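Side-chain contacts in 4-oxalocrotonate decarboxylase NahK (Pseudomonas putida, PDB 5D2K), which catalyses the metal-assisted decarboxylation of 4-oxalocrotonate to 2-oxopent-4-enoate and carbon dioxide in the bacterial breakdown of naphthalene: residues 8-13 with 48-53; 33-36 with 41-44; 67-72 with 147-152; 93-98 with 165-170; 126-131 with 223-228. The protein carries 1 engineered substitution. All coordinates share one frame; numbering follows the deposited sequence.

Interaction 1 of 5, residues 8-13 with 48-53; sequences RTLTRE and YDVQWE
Arg-8 meets Asp-49 side-on, a clear case of one guanidinium gripping both oxygens of a carboxylate. NE of Arg-8 donates to OD2 of Asp-49 over 2.7 Å, and NH2 of Arg-8 reaches OD1 of Asp-49 at 3.0 Å. Both bonds are nearly straight. The two flat groups lie 22° apart, close to coplanar, and each oxygen is approached from its syn side, although the NH2 donor stands somewhat out of the carboxylate plane. The arginine bridges the gap because its chain runs extended from CG to NE (chi2 171°, chi3 165°). Beside this polar clasp, CD1 of Leu-10 touches CG2 of Val-50 at 4.1 Å, the two side chains crossing at about a right angle. Farther along, a single water bridges NH2 of Arg-12 and OE1 of Glu-53, whose charged atoms do not touch directly. In the second shell, Arg-227 adds a salt bridge to Asp-49 OD1, so two arginines gather round one carboxylate. An alanine in place of Asp-49 would probably leave both Arg-8 and Arg-227 without their shared negative partner and the Arg-8 guanidinium freer to turn. Thr-11, in turn, caps the start of helix 12-27. The whole is a bidentate salt bridge with a small apolar patch, fastening the N-terminal arm ahead of that helix to helix 44-60.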
# COMPACT_ATOMS: atom_id res chain seq x y z
N ARG A 8 5.12 7.43 -23.16
CA ARG A 8 6.32 7.57 -22.34
C ARG A 8 7.14 8.78 -22.77
O ARG A 8 7.19 9.10 -23.96
CB ARG A 8 7.17 6.30 -22.43
CG ARG A 8 6.59 5.13 -21.65
CD ARG A 8 7.33 3.83 -21.94
NE ARG A 8 7.01 2.80 -20.95
CZ ARG A 8 5.97 1.98 -21.04
NH1 ARG A 8 5.14 2.05 -22.07
NH2 ARG A 8 5.76 1.08 -20.08
N THR A 9 7.78 9.45 -21.82
CA THR A 9 8.62 10.61 -22.15
C THR A 9 10.05 10.49 -21.62
O THR A 9 10.93 11.23 -22.05
CB THR A 9 8.02 11.94 -21.62
OG1 THR A 9 8.04 11.96 -20.18
CG2 THR A 9 6.59 12.14 -22.11
N LEU A 10 10.28 9.57 -20.69
CA LEU A 10 11.62 9.38 -20.15
C LEU A 10 12.50 8.54 -21.07
O LEU A 10 12.02 7.65 -21.78
CB LEU A 10 11.56 8.71 -18.77
CG LEU A 10 10.87 9.47 -17.64
CD1 LEU A 10 10.87 8.59 -16.39
CD2 LEU A 10 11.55 10.81 -17.36
N THR A 11 13.80 8.83 -21.06
CA THR A 11 14.77 7.94 -21.66
C THR A 11 15.02 6.78 -20.70
O THR A 11 14.72 6.90 -19.51
CB THR A 11 16.11 8.64 -21.94
OG1 THR A 11 16.73 9.01 -20.71
CG2 THR A 11 15.90 9.90 -22.79
N ARG A 12 15.55 5.67 -21.21
CA ARG A 12 15.87 4.53 -20.35
C ARG A 12 16.87 4.93 -19.26
O ARG A 12 16.72 4.55 -18.09
CB ARG A 12 16.42 3.35 -21.16
CG ARG A 12 16.90 2.22 -20.26
CD ARG A 12 17.27 0.95 -21.01
NE ARG A 12 17.87 0.01 -20.07
CZ ARG A 12 17.17 -0.79 -19.28
NH1 ARG A 12 15.84 -0.77 -19.33
NH2 ARG A 12 17.79 -1.61 -18.44
N GLU A 13 17.89 5.70 -19.64
CA GLU A 13 18.86 6.21 -18.69
C GLU A 13 18.19 6.97 -17.54
O GLU A 13 18.58 6.82 -16.37
CB GLU A 13 19.87 7.12 -19.40
CG GLU A 13 20.93 7.70 -18.47
CD GLU A 13 21.20 9.17 -18.75
OE1 GLU A 13 20.31 10.00 -18.47
OE2 GLU A 13 22.30 9.48 -19.24
N TYR A 48 5.38 4.24 -13.53
CA TYR A 48 5.36 2.82 -13.21
C TYR A 48 6.65 2.15 -13.69
O TYR A 48 7.12 1.21 -13.04
CB TYR A 48 4.12 2.13 -13.79
CG TYR A 48 2.90 2.25 -12.88
CD1 TYR A 48 2.85 1.58 -11.65
CD2 TYR A 48 1.81 3.04 -13.23
CE1 TYR A 48 1.74 1.70 -10.81
CE2 TYR A 48 0.70 3.16 -12.40
CZ TYR A 48 0.67 2.48 -11.19
OH TYR A 48 -0.42 2.60 -10.35
N ASP A 49 7.25 2.64 -14.78
CA ASP A 49 8.56 2.15 -15.21
C ASP A 49 9.58 2.35 -14.08
O ASP A 49 10.37 1.46 -13.77
CB ASP A 49 9.07 2.87 -16.47
CG ASP A 49 8.39 2.41 -17.75
OD1 ASP A 49 7.64 1.41 -17.75
OD2 ASP A 49 8.63 3.07 -18.79
N VAL A 50 9.55 3.54 -13.49
CA VAL A 50 10.45 3.83 -12.39
C VAL A 50 10.17 2.92 -11.19
O VAL A 50 11.09 2.35 -10.62
CB VAL A 50 10.37 5.32 -11.98
CG1 VAL A 50 11.15 5.59 -10.70
CG2 VAL A 50 10.89 6.20 -13.11
N GLN A 51 8.89 2.77 -10.83
CA GLN A 51 8.53 1.90 -9.71
C GLN A 51 9.00 0.46 -9.91
O GLN A 51 9.56 -0.15 -8.99
CB GLN A 51 7.02 1.90 -9.49
CG GLN A 51 6.63 1.13 -8.21
CD GLN A 51 5.14 0.88 -8.10
OE1 GLN A 51 4.69 -0.26 -8.20
NE2 GLN A 51 4.38 1.94 -7.85
N TRP A 52 8.77 -0.09 -11.11
CA TRP A 52 9.16 -1.47 -11.36
C TRP A 52 10.69 -1.61 -11.42
O TRP A 52 11.23 -2.67 -11.14
CB TRP A 52 8.51 -2.01 -12.64
CG TRP A 52 7.06 -2.40 -12.48
CD1 TRP A 52 5.99 -1.58 -12.55
CD2 TRP A 52 6.54 -3.72 -12.23
NE1 TRP A 52 4.82 -2.29 -12.37
CE2 TRP A 52 5.14 -3.61 -12.16
CE3 TRP A 52 7.13 -4.98 -12.05
CZ2 TRP A 52 4.31 -4.72 -11.93
CZ3 TRP A 52 6.31 -6.08 -11.82
CH2 TRP A 52 4.91 -5.94 -11.76
N GLU A 53 11.39 -0.53 -11.77
CA GLU A 53 12.85 -0.57 -11.72
C GLU A 53 13.33 -0.57 -10.27
O GLU A 53 14.30 -1.24 -9.95
CB GLU A 53 13.46 0.60 -12.51
CG GLU A 53 14.97 0.76 -12.37
CD GLU A 53 15.82 -0.43 -12.78
OE1 GLU A 53 15.33 -1.36 -13.46
OE2 GLU A 53 17.02 -0.41 -12.42
O HOH W 1 17.16 -2.40 -15.65

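Interaction 2 of 5, residues 33-36 with 41-44; sequences GKVT and EMTF
Val-35 makes the closest approach to Met-42, and it does so through a single methyl. Its CG2 lies 4.1 Å from SD of Met-42 and equally near the CE methyl beyond, so the branch rests against the end of the thioether and the two side chains meet at a slant. Met-42 can present that end because its CG stands opposite the backbone N (chi1 -162°) and the chain beyond is extended, carrying sulfur and methyl toward Val-35. Val-35 also touches Leu-18 and Ile-22 of helix 12-27 and Ser-162 of helix 160-165. Next in sequence, Thr-36 has the nearest backbone, its CA 6.3 Å from the CA of Met-42. It offers its methyl: CG2 comes within 4.3 Å of CB of Met-42, at the root of the side chain. The hydroxyl of Thr-36 is engaged differently, bonding to OD2 of Asp-159. Threonine thus divides its two branches, one for apolar packing and one for a polar partner. The contact joins the short helix 35-38 to the loop that leads into helix 44-60. No hydrogen bond links residues 33-36 to 41-44, and the pairing therefore depends on shape and on the burial of methyl groups and a thioether.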
# COMPACT_ATOMS: atom_id res chain seq x y z
N GLY A 33 12.52 16.42 -3.62
CA GLY A 33 11.52 17.17 -4.35
C GLY A 33 10.69 16.26 -5.24
O GLY A 33 11.18 15.20 -5.66
N LYS A 34 9.45 16.66 -5.52
CA LYS A 34 8.59 15.95 -6.47
C LYS A 34 9.34 15.77 -7.78
O LYS A 34 9.88 16.74 -8.30
CB LYS A 34 7.29 16.70 -6.73
CG LYS A 34 6.20 16.53 -5.70
CD LYS A 34 4.92 17.21 -6.15
CE LYS A 34 5.17 18.66 -6.52
NZ LYS A 34 3.90 19.42 -6.75
N VAL A 35 9.39 14.56 -8.31
CA VAL A 35 10.22 14.35 -9.49
C VAL A 35 9.59 14.99 -10.73
O VAL A 35 10.29 15.29 -11.69
CB VAL A 35 10.51 12.85 -9.74
CG1 VAL A 35 11.48 12.32 -8.68
CG2 VAL A 35 9.22 12.03 -9.79
N THR A 36 8.29 15.25 -10.69
CA THR A 36 7.65 15.94 -11.80
C THR A 36 8.05 17.42 -11.88
O THR A 36 7.77 18.08 -12.87
CB THR A 36 6.12 15.84 -11.72
OG1 THR A 36 5.68 16.29 -10.43
CG2 THR A 36 5.67 14.39 -11.92
N GLU A 41 6.66 16.53 -17.86
CA GLU A 41 5.90 15.77 -18.86
C GLU A 41 5.78 14.29 -18.51
O GLU A 41 5.18 13.52 -19.26
CB GLU A 41 6.54 15.91 -20.24
CG GLU A 41 6.74 17.36 -20.68
CD GLU A 41 5.45 18.15 -20.64
OE1 GLU A 41 4.45 17.67 -21.21
OE2 GLU A 41 5.45 19.25 -20.04
N MET A 42 6.36 13.90 -17.39
CA MET A 42 6.32 12.51 -16.93
C MET A 42 4.91 11.96 -16.92
O MET A 42 3.98 12.61 -16.44
CB MET A 42 6.94 12.43 -15.54
CG MET A 42 7.36 11.07 -15.11
SD MET A 42 8.48 11.26 -13.71
CE MET A 42 8.35 9.61 -13.03
N THR A 43 4.75 10.75 -17.45
CA THR A 43 3.44 10.10 -17.52
C THR A 43 3.30 9.00 -16.47
O THR A 43 4.27 8.64 -15.82
CB THR A 43 3.21 9.45 -18.88
OG1 THR A 43 4.13 8.37 -19.06
CG2 THR A 43 3.40 10.48 -20.00
N PHE A 44 2.10 8.45 -16.34
CA PHE A 44 1.91 7.32 -15.44
C PHE A 44 2.74 6.12 -15.89
O PHE A 44 3.29 5.39 -15.06
CB PHE A 44 0.43 6.94 -15.33
CG PHE A 44 -0.33 7.74 -14.31
CD1 PHE A 44 -0.13 7.52 -12.96
CD2 PHE A 44 -1.24 8.70 -14.71
CE1 PHE A 44 -0.83 8.25 -12.01
CE2 PHE A 44 -1.94 9.44 -13.76
CZ PHE A 44 -1.73 9.21 -12.41

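Interaction 3 of 5, residues 67-72 with 147-152; sequences GLKMGL and EVIDSR. With MG (magnesium ion), chain C; OOG (2-oxoadipic acid), chain D.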
# COMPACT_ATOMS: atom_id res chain seq x y z
N GLY A 67 4.37 -9.06 -1.48
CA GLY A 67 3.00 -8.69 -1.81
C GLY A 67 2.86 -7.42 -2.61
O GLY A 67 3.84 -6.84 -3.06
N LEU A 68 1.62 -7.00 -2.80
CA LEU A 68 1.28 -5.78 -3.52
C LEU A 68 0.31 -4.95 -2.67
O LEU A 68 -0.37 -5.51 -1.82
CB LEU A 68 0.64 -6.09 -4.88
CG LEU A 68 1.47 -6.90 -5.86
CD1 LEU A 68 0.59 -7.35 -7.03
CD2 LEU A 68 2.68 -6.11 -6.34
N LYS A 69 0.26 -3.64 -2.90
CA LYS A 69 -0.74 -2.80 -2.23
C LYS A 69 -1.49 -1.94 -3.24
O LYS A 69 -0.96 -1.56 -4.28
CB LYS A 69 -0.14 -1.92 -1.12
CG LYS A 69 1.16 -1.16 -1.44
CD LYS A 69 0.94 0.25 -1.99
CE LYS A 69 0.15 1.16 -1.06
NZ LYS A 69 0.92 2.02 -0.07
N MET A 70 -2.76 -1.70 -2.94
CA MET A 70 -3.56 -0.72 -3.66
C MET A 70 -3.67 0.53 -2.81
O MET A 70 -3.84 0.44 -1.58
CB MET A 70 -4.94 -1.27 -3.99
CG MET A 70 -4.92 -2.26 -5.15
SD MET A 70 -4.68 -1.46 -6.74
CE MET A 70 -6.21 -0.56 -6.88
N GLY A 71 -3.56 1.69 -3.45
CA GLY A 71 -3.67 2.95 -2.75
C GLY A 71 -4.69 3.88 -3.36
O GLY A 71 -5.01 3.77 -4.55
N LEU A 72 -5.18 4.80 -2.54
CA LEU A 72 -6.16 5.80 -2.96
C LEU A 72 -7.40 5.11 -3.51
O LEU A 72 -7.84 5.36 -4.63
CB LEU A 72 -5.56 6.75 -3.98
CG LEU A 72 -4.21 7.31 -3.50
CD1 LEU A 72 -3.64 8.29 -4.51
CD2 LEU A 72 -4.32 7.95 -2.11
N GLU A 147 -0.99 -0.48 7.55
CA GLU A 147 0.14 0.01 6.77
C GLU A 147 0.80 1.18 7.46
O GLU A 147 0.12 2.01 8.05
CB GLU A 147 -0.26 0.44 5.36
CG GLU A 147 0.98 0.45 4.43
CD GLU A 147 0.70 0.80 2.98
OE1 GLU A 147 -0.44 1.17 2.62
OE2 GLU A 147 1.66 0.72 2.18
N VAL A 148 2.12 1.25 7.37
CA VAL A 148 2.84 2.48 7.68
C VAL A 148 3.25 3.08 6.35
O VAL A 148 4.04 2.48 5.62
CB VAL A 148 4.08 2.25 8.56
CG1 VAL A 148 4.72 3.60 8.93
CG2 VAL A 148 3.71 1.46 9.81
N ILE A 149 2.69 4.25 6.02
CA ILE A 149 3.10 4.93 4.80
C ILE A 149 4.01 6.09 5.13
O ILE A 149 3.96 6.64 6.23
CB ILE A 149 1.90 5.44 3.97
CG1 ILE A 149 0.97 6.30 4.82
CG2 ILE A 149 1.18 4.26 3.30
CD1 ILE A 149 -0.09 7.04 3.99
N ASP A 150 4.88 6.42 4.19
CA ASP A 150 5.94 7.39 4.46
C ASP A 150 6.46 7.93 3.14
O ASP A 150 7.49 7.49 2.63
CB ASP A 150 7.06 6.72 5.28
CG ASP A 150 8.03 7.72 5.87
OD1 ASP A 150 7.61 8.83 6.20
OD2 ASP A 150 9.23 7.38 6.01
N SER A 151 5.73 8.89 2.57
CA SER A 151 6.13 9.47 1.29
C SER A 151 7.52 10.06 1.38
O SER A 151 7.85 10.74 2.35
CB SER A 151 5.14 10.55 0.86
OG SER A 151 5.57 11.17 -0.34
N ARG A 152 8.34 9.79 0.37
CA ARG A 152 9.67 10.39 0.35
C ARG A 152 9.63 11.84 -0.14
O ARG A 152 10.67 12.49 -0.21
CB ARG A 152 10.62 9.53 -0.51
CG ARG A 152 11.37 8.44 0.30
CD ARG A 152 10.42 7.48 1.07
NE ARG A 152 9.59 6.71 0.15
CZ ARG A 152 9.00 5.55 0.45
NH1 ARG A 152 8.26 4.94 -0.48
NH2 ARG A 152 9.16 4.99 1.64
MG MG C . -2.29 1.82 2.18
C2 OOG D . -0.14 6.95 -0.95
C3 OOG D . -0.44 5.59 -0.34
C4 OOG D . -1.91 5.25 -0.46
C6 OOG D . -3.71 3.77 0.72
O4 OOG D . -3.99 2.75 1.39
O3 OOG D . -4.60 4.59 0.37
C5 OOG D . -2.27 4.02 0.34
C1 OOG D . -0.14 8.01 0.12
O1 OOG D . 0.92 8.66 0.38
O2 OOG D . -1.20 8.25 0.76
O5 OOG D . -1.44 3.21 0.70
O HOH W 2 -2.59 0.31 0.77
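The metal and substrate-analogue site of this member of the fumarylacetoacetate hydrolase family is built where Lys-69 of strand 65-71 faces Glu-147 of strand 139-149. Glu-147 divides its carboxylate between the metal and Lys-69. OE1 binds magnesium at 2.0 Å, while OE2 takes a hydrogen bond of 2.7 Å from NZ of Lys-69 on its syn lone pair; a second, weak bond runs from NZ to OE1. The glutamate chain is extended, with CG opposite the backbone N (chi1 -159°), which carries the carboxylate to the metal. Lys-69, by contrast, is bent at every joint beyond CB, which brings NZ between OE2 of Glu-147 and O5 of the ligand. There NZ also donates to this keto oxygen O5 of 2-oxoadipate at 2.8 Å, and it reaches the carbonyl of Ala-168 as well. The ligand chelates magnesium through O5 at 2.2 Å and carboxylate oxygen O4 at 2.1 Å, and Glu-114, Glu-116 and one water complete the six positions. Because O5 is held by both metal and lysine, the keto group is likely to be polarised. Ile-149 lends an apolar wall, with CG2 near the lysine nitrogen and CD1 beside the distal carboxylate. Gly-71 passes close to the ligand, its CA 3.6 Å from C5, where a side chain would collide with C4. The metal-bound water donates to Met-70 O at 2.7 Å, and Leu-72 N points at ligand O3 over 3.0 Å with an N-H...O angle of 167°.

Interaction 4 of 5, residues 93-98 with 165-170; sequences DYFSVP and ADNASS. With OOG (2-oxoadipic acid), chain D.
Asn-167 and Ser-170 are the two residues of the loop following helix 160-165 that touch the ring of Phe-95. Asn-167 comes first. With positive phi, it is the C-prime residue of the Schellman motif that closes the helix. Its ND2 lies near the plane of the Phe-95 ring, at the edge, 4.2 Å from CE2, while its OD1 accepts from the backbone N of Phe-90. Ala-168 and Ser-169 continue with positive phi, and this run of left-handed conformations curls the backbone so that Ala-168 and Ser-169 come to line the ligand. The carbonyl O of Ala-168 approaches C3 of 2-oxoadipate at 3.2 Å. Ser-169 turns its hydroxyl beside its own backbone N (chi1 -51°), and from there OG donates to ligand O1 at 2.8 Å. Ser-170 ends the curl: its OG returns to the carbonyl O of Asn-167 at 2.9 Å, almost in line with the C=O bond, and its backbone N donates to the same oxygen. That doubly engaged acceptor holds the serine so that its CB, rather than its hydroxyl, meets Phe-95, 3.7 Å from CE2 and obliquely. Across the ring from CE2, CD1 of Phe-95 lies 3.7 Å above the face of Tyr-94, offset toward its rim. No hydrogen bond spans the two segments. Polar groups of the loop serve the ligand and the turn, others pair with Phe-90 and Arg-152, and the aromatic ring supplies an apolar backing behind this wall of the pocket.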
# COMPACT_ATOMS: atom_id res chain seq x y z
N ASP A 93 10.13 -7.67 1.56
CA ASP A 93 10.05 -8.46 2.79
C ASP A 93 10.43 -7.68 4.06
O ASP A 93 9.76 -7.83 5.08
CB ASP A 93 10.88 -9.77 2.68
CG ASP A 93 12.31 -9.59 2.17
OD1 ASP A 93 12.88 -8.47 2.15
OD2 ASP A 93 12.88 -10.64 1.81
N TYR A 94 11.44 -6.81 3.99
CA TYR A 94 11.86 -6.09 5.21
C TYR A 94 10.85 -5.01 5.62
O TYR A 94 11.00 -4.40 6.69
CB TYR A 94 13.25 -5.48 5.03
CG TYR A 94 13.32 -4.37 4.00
CD1 TYR A 94 13.10 -3.05 4.36
CD2 TYR A 94 13.63 -4.65 2.68
CE1 TYR A 94 13.16 -2.03 3.41
CE2 TYR A 94 13.69 -3.65 1.73
CZ TYR A 94 13.45 -2.33 2.10
OH TYR A 94 13.52 -1.32 1.17
N PHE A 95 9.82 -4.78 4.80
CA PHE A 95 8.70 -3.91 5.20
C PHE A 95 7.89 -4.53 6.34
O PHE A 95 7.18 -3.82 7.06
CB PHE A 95 7.70 -3.65 4.05
CG PHE A 95 8.23 -2.80 2.90
CD1 PHE A 95 9.55 -2.36 2.83
CD2 PHE A 95 7.34 -2.42 1.89
CE1 PHE A 95 9.98 -1.58 1.75
CE2 PHE A 95 7.77 -1.65 0.81
CZ PHE A 95 9.08 -1.23 0.74
N SER A 96 7.95 -5.86 6.48
CA SER A 96 7.04 -6.57 7.39
C SER A 96 7.38 -6.37 8.87
O SER A 96 8.55 -6.37 9.26
CB SER A 96 7.05 -8.07 7.05
OG SER A 96 8.33 -8.64 7.28
N VAL A 97 6.33 -6.20 9.67
CA VAL A 97 6.41 -6.01 11.12
C VAL A 97 5.44 -6.99 11.77
O VAL A 97 4.31 -7.14 11.30
CB VAL A 97 6.04 -4.54 11.51
CG1 VAL A 97 6.11 -4.31 13.02
CG2 VAL A 97 6.93 -3.55 10.76
N PRO A 98 5.87 -7.67 12.84
CA PRO A 98 4.98 -8.63 13.51
C PRO A 98 3.94 -7.93 14.39
O PRO A 98 4.22 -6.84 14.89
CB PRO A 98 5.95 -9.46 14.36
CG PRO A 98 7.00 -8.49 14.73
CD PRO A 98 7.18 -7.59 13.51
N ALA A 165 5.89 6.75 -8.73
CA ALA A 165 7.32 6.55 -8.89
C ALA A 165 8.00 6.21 -7.55
O ALA A 165 9.01 5.50 -7.53
CB ALA A 165 7.97 7.80 -9.51
N ASP A 166 7.44 6.74 -6.46
CA ASP A 166 7.88 6.49 -5.08
C ASP A 166 7.17 5.26 -4.46
O ASP A 166 7.00 5.17 -3.24
CB ASP A 166 7.63 7.76 -4.24
CG ASP A 166 8.19 7.68 -2.83
OD1 ASP A 166 9.28 7.12 -2.62
OD2 ASP A 166 7.52 8.22 -1.91
N ASN A 167 6.78 4.32 -5.31
CA ASN A 167 6.17 3.08 -4.86
C ASN A 167 4.98 3.30 -3.91
O ASN A 167 4.81 2.60 -2.92
CB ASN A 167 7.21 2.18 -4.18
CG ASN A 167 6.71 0.76 -4.00
OD1 ASN A 167 5.90 0.29 -4.80
ND2 ASN A 167 7.17 0.09 -2.96
N ALA A 168 4.17 4.30 -4.25
CA ALA A 168 2.95 4.61 -3.49
C ALA A 168 3.23 4.77 -1.98
O ALA A 168 2.41 4.38 -1.16
CB ALA A 168 1.89 3.54 -3.74
N SER A 169 4.37 5.36 -1.65
CA SER A 169 4.72 5.73 -0.26
C SER A 169 4.90 4.53 0.68
O SER A 169 4.89 4.69 1.90
CB SER A 169 3.65 6.67 0.32
OG SER A 169 3.39 7.77 -0.55
N SER A 170 5.09 3.34 0.12
CA SER A 170 5.17 2.15 0.96
C SER A 170 6.44 2.14 1.80
O SER A 170 7.50 2.59 1.36
CB SER A 170 5.13 0.90 0.08
OG SER A 170 3.97 0.87 -0.74
C2 OOG D . -0.14 6.95 -0.95
C3 OOG D . -0.44 5.59 -0.34
C4 OOG D . -1.91 5.25 -0.46
C6 OOG D . -3.71 3.77 0.72
O4 OOG D . -3.99 2.75 1.39
O3 OOG D . -4.60 4.59 0.37
C5 OOG D . -2.27 4.02 0.34
C1 OOG D . -0.14 8.01 0.12
O1 OOG D . 0.92 8.66 0.38
O2 OOG D . -1.20 8.25 0.76
O5 OOG D . -1.44 3.21 0.70

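Interaction 5 of 5, residues 126-131 with 223-228; sequences HGPGCH and LLAERG. With EDO (1,2-ethanediol), chain H; EDO (1,2-ethanediol), chain G.
Gly-127 and Ala-225 bring their CA atoms to 5.1 Å, where a loop with a cis peptide between Gly-127 and Pro-128 packs against the last turn of helix 213-225. From Ala-225 the chain follows a type I turn, closed by Gly-228 N donating to Ala-225 O. One methyl does the touching: CB of Ala-225 sits 3.4 Å from the carbonyl C of Gly-127 and 3.6 Å from N of Pro-128, with the proline CD at 4.1 Å. The fit is close, for a CB on Gly-127 would fall only 3.1 Å from that methyl. Nearby, an ethanediol, probably from the crystallisation liquor, meets the edge of the His-126 ring, its O2 2.7 Å from ND1, while its O1 donates to Gly-127 O. Arg-227 heads elsewhere, its chain bending at chi3 (63°) to pack on Tyr-48 and Trp-52 of helix 44-60, and its NH2 forms a salt bridge with OD1 of Asp-49. A methionine in place of Arg-227 would probably leave Asp-49 without one of its two cationic mates. Gly-228, with positive phi, is the C-prime residue of a Schellman motif, a classic way of ending a helix, here with a surface loop packed against the final turn.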
# COMPACT_ATOMS: atom_id res chain seq x y z
N HIS A 126 -6.14 -12.43 -13.65
CA HIS A 126 -5.73 -11.69 -14.85
C HIS A 126 -6.76 -10.65 -15.26
O HIS A 126 -7.97 -10.88 -15.21
CB HIS A 126 -5.53 -12.65 -16.04
CG HIS A 126 -4.45 -13.66 -15.85
ND1 HIS A 126 -3.21 -13.53 -16.43
CD2 HIS A 126 -4.43 -14.84 -15.18
CE1 HIS A 126 -2.46 -14.57 -16.12
NE2 HIS A 126 -3.18 -15.38 -15.36
N GLY A 127 -6.28 -9.49 -15.68
CA GLY A 127 -7.09 -8.56 -16.46
C GLY A 127 -6.71 -8.75 -17.92
O GLY A 127 -5.91 -9.63 -18.25
N PRO A 128 -7.26 -7.90 -18.80
CA PRO A 128 -8.24 -6.85 -18.50
C PRO A 128 -9.63 -7.42 -18.27
O PRO A 128 -9.84 -8.62 -18.47
CB PRO A 128 -8.20 -5.98 -19.76
CG PRO A 128 -7.86 -6.95 -20.85
CD PRO A 128 -6.90 -7.93 -20.23
N GLY A 129 -10.55 -6.58 -17.85
CA GLY A 129 -11.93 -6.98 -17.65
C GLY A 129 -12.17 -7.88 -16.46
O GLY A 129 -13.17 -8.60 -16.42
N CYS A 130 -11.26 -7.87 -15.50
CA CYS A 130 -11.48 -8.58 -14.24
C CYS A 130 -12.61 -7.93 -13.45
O CYS A 130 -12.59 -6.72 -13.22
CB CYS A 130 -10.19 -8.61 -13.40
SG CYS A 130 -10.26 -9.72 -11.95
N HIS A 131 -13.60 -8.72 -13.04
CA HIS A 131 -14.73 -8.22 -12.28
C HIS A 131 -14.76 -8.81 -10.88
O HIS A 131 -14.06 -9.77 -10.59
CB HIS A 131 -16.06 -8.54 -13.00
CG HIS A 131 -16.19 -7.92 -14.35
ND1 HIS A 131 -16.61 -6.62 -14.54
CD2 HIS A 131 -15.95 -8.42 -15.59
CE1 HIS A 131 -16.63 -6.35 -15.84
NE2 HIS A 131 -16.23 -7.42 -16.49
N LEU A 223 -5.18 -3.06 -13.59
CA LEU A 223 -4.04 -2.14 -13.71
C LEU A 223 -2.77 -2.87 -14.14
O LEU A 223 -2.01 -2.39 -15.00
CB LEU A 223 -3.80 -1.41 -12.38
CG LEU A 223 -4.87 -0.38 -12.00
CD1 LEU A 223 -4.69 0.11 -10.57
CD2 LEU A 223 -4.82 0.78 -12.98
N LEU A 224 -2.54 -4.05 -13.57
CA LEU A 224 -1.35 -4.82 -13.89
C LEU A 224 -1.39 -5.27 -15.34
O LEU A 224 -0.36 -5.31 -16.00
CB LEU A 224 -1.22 -6.03 -12.95
CG LEU A 224 -0.79 -5.72 -11.52
CD1 LEU A 224 -0.99 -6.96 -10.65
CD2 LEU A 224 0.67 -5.29 -11.46
N ALA A 225 -2.59 -5.58 -15.85
CA ALA A 225 -2.74 -6.06 -17.22
C ALA A 225 -2.28 -5.03 -18.25
O ALA A 225 -1.88 -5.39 -19.37
CB ALA A 225 -4.18 -6.46 -17.48
N GLU A 226 -2.33 -3.75 -17.89
CA GLU A 226 -1.87 -2.69 -18.78
C GLU A 226 -0.39 -2.86 -19.14
O GLU A 226 0.06 -2.38 -20.18
CB GLU A 226 -2.09 -1.32 -18.16
CG GLU A 226 -3.55 -0.98 -17.87
CD GLU A 226 -3.70 0.38 -17.21
OE1 GLU A 226 -2.73 1.18 -17.26
OE2 GLU A 226 -4.77 0.66 -16.63
N ARG A 227 0.36 -3.52 -18.26
CA ARG A 227 1.77 -3.79 -18.49
C ARG A 227 2.05 -5.26 -18.79
O ARG A 227 3.19 -5.70 -18.75
CB ARG A 227 2.59 -3.35 -17.27
CG ARG A 227 2.45 -1.87 -16.95
CD ARG A 227 3.24 -1.48 -15.69
NE ARG A 227 4.68 -1.68 -15.83
CZ ARG A 227 5.51 -0.75 -16.31
NH1 ARG A 227 5.04 0.43 -16.69
NH2 ARG A 227 6.81 -1.01 -16.39
N GLY A 228 1.01 -6.03 -19.10
CA GLY A 228 1.17 -7.45 -19.37
C GLY A 228 1.45 -8.29 -18.13
O GLY A 228 1.91 -9.43 -18.24
C1 EDO H . 0.11 0.35 -14.93
O1 EDO H . 0.24 -1.04 -14.56
C2 EDO H . -1.25 0.91 -14.50
O2 EDO H . -1.53 2.12 -15.23
C1 EDO G . -2.20 -9.72 -19.05
O1 EDO G . -3.32 -9.38 -19.87
C2 EDO G . -2.65 -10.76 -18.04
O2 EDO G . -1.95 -11.99 -18.25

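How the interactions relate
Interactions 3 and 4 meet at the ligand site, their centres 6 Å apart, and segments of both touch 2-oxoadipate. They are stitched together by a salt bridge from Arg-152 NE to Asp-166 OD1 (2.8 Å) and a probable hydrogen bond from Asp-150 N to Ser-169 O (2.9 Å). Interactions 1 and 2 are neighbours in the helical N-terminal part, 11 Å between centres, with interaction 2 nested in the chain loop that interaction 1 closes. Met-42 CE touches Ala-165 CB at 4.0 Å, linking interaction 2 to the segment that continues into the pocket. Interaction 5, about 20 Å from interaction 3 between centres, meets it through Met-70 CE and Leu-223 CD1, and joins interaction 1 where Arg-227 NH2 reaches Asp-49 OD1 (2.9 Å).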